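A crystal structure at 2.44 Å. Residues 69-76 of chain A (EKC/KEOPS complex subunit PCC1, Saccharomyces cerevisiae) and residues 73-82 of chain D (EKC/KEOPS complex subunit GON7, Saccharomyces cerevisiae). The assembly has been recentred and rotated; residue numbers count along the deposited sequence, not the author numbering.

Chain A (69-76) GVSSIIDS
Chain D, residues 73-82: QLTGLQDDIN

Two helical segments, PCC1 69-76 and GON7 73-82, each part of a longer helix, pack antiparallel (175° between N-to-C directions) with axes 10.1 Å apart at closest approach; backbone phi/psi values average -64/-42. The register is marked by Ser A71 and Gln D78, whose CA atoms lie 6.3 Å apart, and 334 Å² is buried in total. Gln D78 points its CA-to-CB bond toward PCC1 and extends fully (chi1 t, chi2 t, chi3 36°), which carries its amide across to the other helix. There Gln D78 NE2 donates a nearly linear hydrogen bond (179°) to Asp A75 OD1 at 3.1 Å; the CA-to-CB bond of Asp A75 points away from GON7, but its m rotamer (chi2 -19°) brings the carboxylate back. Gln D78 NE2 also makes weak, bent hydrogen bonds to Ser A71 O (3.0 Å, 120°) and Ser A71 OG (3.1 Å, 129°). Ser A71, chi1 t, also accepts a weak bond at OG from Asn D82 ND2 (3.4 Å), one turn along from Gln D78. Beside this polar cluster, the CA-to-CB bond of Ile A74 (m, t) points toward GON7: its CG2 lies 3.8 Å from Gln D78 CD and 4.2 Å from Leu D74 O, while its CD1 meets CD1 of Ile D81 (m, t) at 4.1 Å. Val A70 (t) extends the apolar contact, CG1 lying 4.2 Å from Ile D81 CG2.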

# COMPACT_ATOMS: atom_id res chain seq x y z
N GLY A 69 5.97 -1.32 -0.71
CA GLY A 69 5.81 -0.03 -0.06
C GLY A 69 4.58 0.02 0.83
O GLY A 69 4.66 0.46 1.99
N VAL A 70 3.45 -0.45 0.28
CA VAL A 70 2.17 -0.41 1.00
C VAL A 70 2.15 -1.24 2.25
O VAL A 70 1.73 -0.75 3.28
CB VAL A 70 1.04 -0.80 0.11
CG1 VAL A 70 -0.28 -0.80 0.88
CG2 VAL A 70 0.96 0.22 -0.99
N SER A 71 2.60 -2.49 2.18
CA SER A 71 2.60 -3.35 3.34
C SER A 71 3.38 -2.73 4.50
O SER A 71 2.95 -2.81 5.67
CB SER A 71 3.24 -4.68 3.04
OG SER A 71 2.92 -5.57 4.09
N SER A 72 4.54 -2.17 4.17
CA SER A 72 5.42 -1.62 5.20
C SER A 72 4.76 -0.44 5.94
O SER A 72 4.80 -0.35 7.17
CB SER A 72 6.71 -1.15 4.55
OG SER A 72 7.29 -0.16 5.36
N ILE A 73 4.14 0.46 5.20
CA ILE A 73 3.48 1.58 5.80
C ILE A 73 2.28 1.17 6.61
O ILE A 73 2.08 1.67 7.73
CB ILE A 73 3.19 2.67 4.76
CG1 ILE A 73 4.57 3.24 4.36
CG2 ILE A 73 2.23 3.77 5.29
CD1 ILE A 73 4.48 4.44 3.49
N ILE A 74 1.51 0.24 6.10
CA ILE A 74 0.43 -0.31 6.87
C ILE A 74 0.93 -0.86 8.21
O ILE A 74 0.23 -0.75 9.21
CB ILE A 74 -0.33 -1.36 6.10
CG1 ILE A 74 -1.10 -0.67 4.96
CG2 ILE A 74 -1.32 -2.09 7.00
CD1 ILE A 74 -1.95 -1.61 4.08
N ASP A 75 2.14 -1.40 8.25
CA ASP A 75 2.66 -1.88 9.53
C ASP A 75 2.83 -0.73 10.50
O ASP A 75 2.48 -0.83 11.66
CB ASP A 75 4.00 -2.62 9.37
CG ASP A 75 3.84 -4.12 8.96
OD1 ASP A 75 2.74 -4.74 9.12
OD2 ASP A 75 4.85 -4.68 8.48
N SER A 76 3.35 0.38 10.01
CA SER A 76 3.53 1.55 10.87
C SER A 76 2.19 2.04 11.45
O SER A 76 2.07 2.37 12.63
CB SER A 76 4.22 2.67 10.09
OG SER A 76 5.57 2.33 9.94
N GLN D 73 -8.91 -5.28 11.37
CA GLN D 73 -9.41 -4.98 10.04
C GLN D 73 -8.26 -4.53 9.13
O GLN D 73 -8.23 -4.88 7.94
CB GLN D 73 -10.48 -3.92 10.08
CG GLN D 73 -11.81 -4.39 10.59
CD GLN D 73 -12.66 -3.24 11.10
OE1 GLN D 73 -12.15 -2.14 11.38
NE2 GLN D 73 -13.94 -3.48 11.23
N LEU D 74 -7.31 -3.77 9.67
CA LEU D 74 -6.21 -3.31 8.83
C LEU D 74 -5.33 -4.46 8.47
O LEU D 74 -4.72 -4.45 7.44
CB LEU D 74 -5.34 -2.31 9.55
CG LEU D 74 -5.89 -0.91 9.69
CD1 LEU D 74 -4.93 -0.09 10.55
CD2 LEU D 74 -6.11 -0.31 8.32
N THR D 75 -5.23 -5.43 9.36
CA THR D 75 -4.42 -6.60 9.06
C THR D 75 -5.03 -7.42 7.90
O THR D 75 -4.34 -7.92 7.03
CB THR D 75 -4.21 -7.47 10.31
OG1 THR D 75 -3.35 -6.77 11.23
CG2 THR D 75 -3.55 -8.81 9.92
N GLY D 76 -6.35 -7.51 7.89
CA GLY D 76 -7.09 -8.17 6.84
C GLY D 76 -7.04 -7.44 5.52
O GLY D 76 -7.00 -8.05 4.44
N LEU D 77 -7.03 -6.11 5.59
CA LEU D 77 -6.96 -5.32 4.37
C LEU D 77 -5.58 -5.50 3.72
O LEU D 77 -5.44 -5.61 2.52
CB LEU D 77 -7.24 -3.85 4.72
CG LEU D 77 -7.76 -2.88 3.67
CD1 LEU D 77 -9.04 -3.44 3.05
CD2 LEU D 77 -8.00 -1.51 4.31
N GLN D 78 -4.56 -5.51 4.56
CA GLN D 78 -3.18 -5.67 4.17
C GLN D 78 -2.95 -7.00 3.49
O GLN D 78 -2.10 -7.11 2.63
CB GLN D 78 -2.32 -5.62 5.43
CG GLN D 78 -0.83 -5.74 5.23
CD GLN D 78 -0.07 -5.66 6.53
OE1 GLN D 78 -0.53 -6.14 7.55
NE2 GLN D 78 1.09 -5.03 6.51
N ASP D 79 -3.69 -8.01 3.90
CA ASP D 79 -3.55 -9.31 3.29
C ASP D 79 -4.25 -9.29 1.93
O ASP D 79 -3.66 -9.76 0.94
CB ASP D 79 -4.12 -10.40 4.21
CG ASP D 79 -3.26 -10.62 5.46
OD1 ASP D 79 -2.15 -10.05 5.53
OD2 ASP D 79 -3.69 -11.37 6.37
N ASP D 80 -5.47 -8.74 1.88
CA ASP D 80 -6.17 -8.55 0.61
C ASP D 80 -5.25 -7.85 -0.43
O ASP D 80 -5.07 -8.32 -1.54
CB ASP D 80 -7.46 -7.72 0.75
CG ASP D 80 -8.53 -8.36 1.60
OD1 ASP D 80 -8.51 -9.60 1.87
OD2 ASP D 80 -9.44 -7.57 1.98
N ILE D 81 -4.67 -6.74 -0.05
CA ILE D 81 -3.85 -5.95 -0.96
C ILE D 81 -2.68 -6.82 -1.43
O ILE D 81 -2.38 -6.87 -2.62
CB ILE D 81 -3.36 -4.68 -0.28
CG1 ILE D 81 -4.53 -3.70 -0.13
CG2 ILE D 81 -2.33 -3.90 -1.08
CD1 ILE D 81 -4.37 -2.69 0.99
N ASN D 82 -2.03 -7.51 -0.50
CA ASN D 82 -0.87 -8.31 -0.82
C ASN D 82 -1.29 -9.47 -1.72
O ASN D 82 -0.68 -9.73 -2.75
CB ASN D 82 -0.17 -8.79 0.47
CG ASN D 82 0.91 -7.80 0.99
OD1 ASN D 82 1.54 -7.05 0.24
ND2 ASN D 82 1.12 -7.81 2.29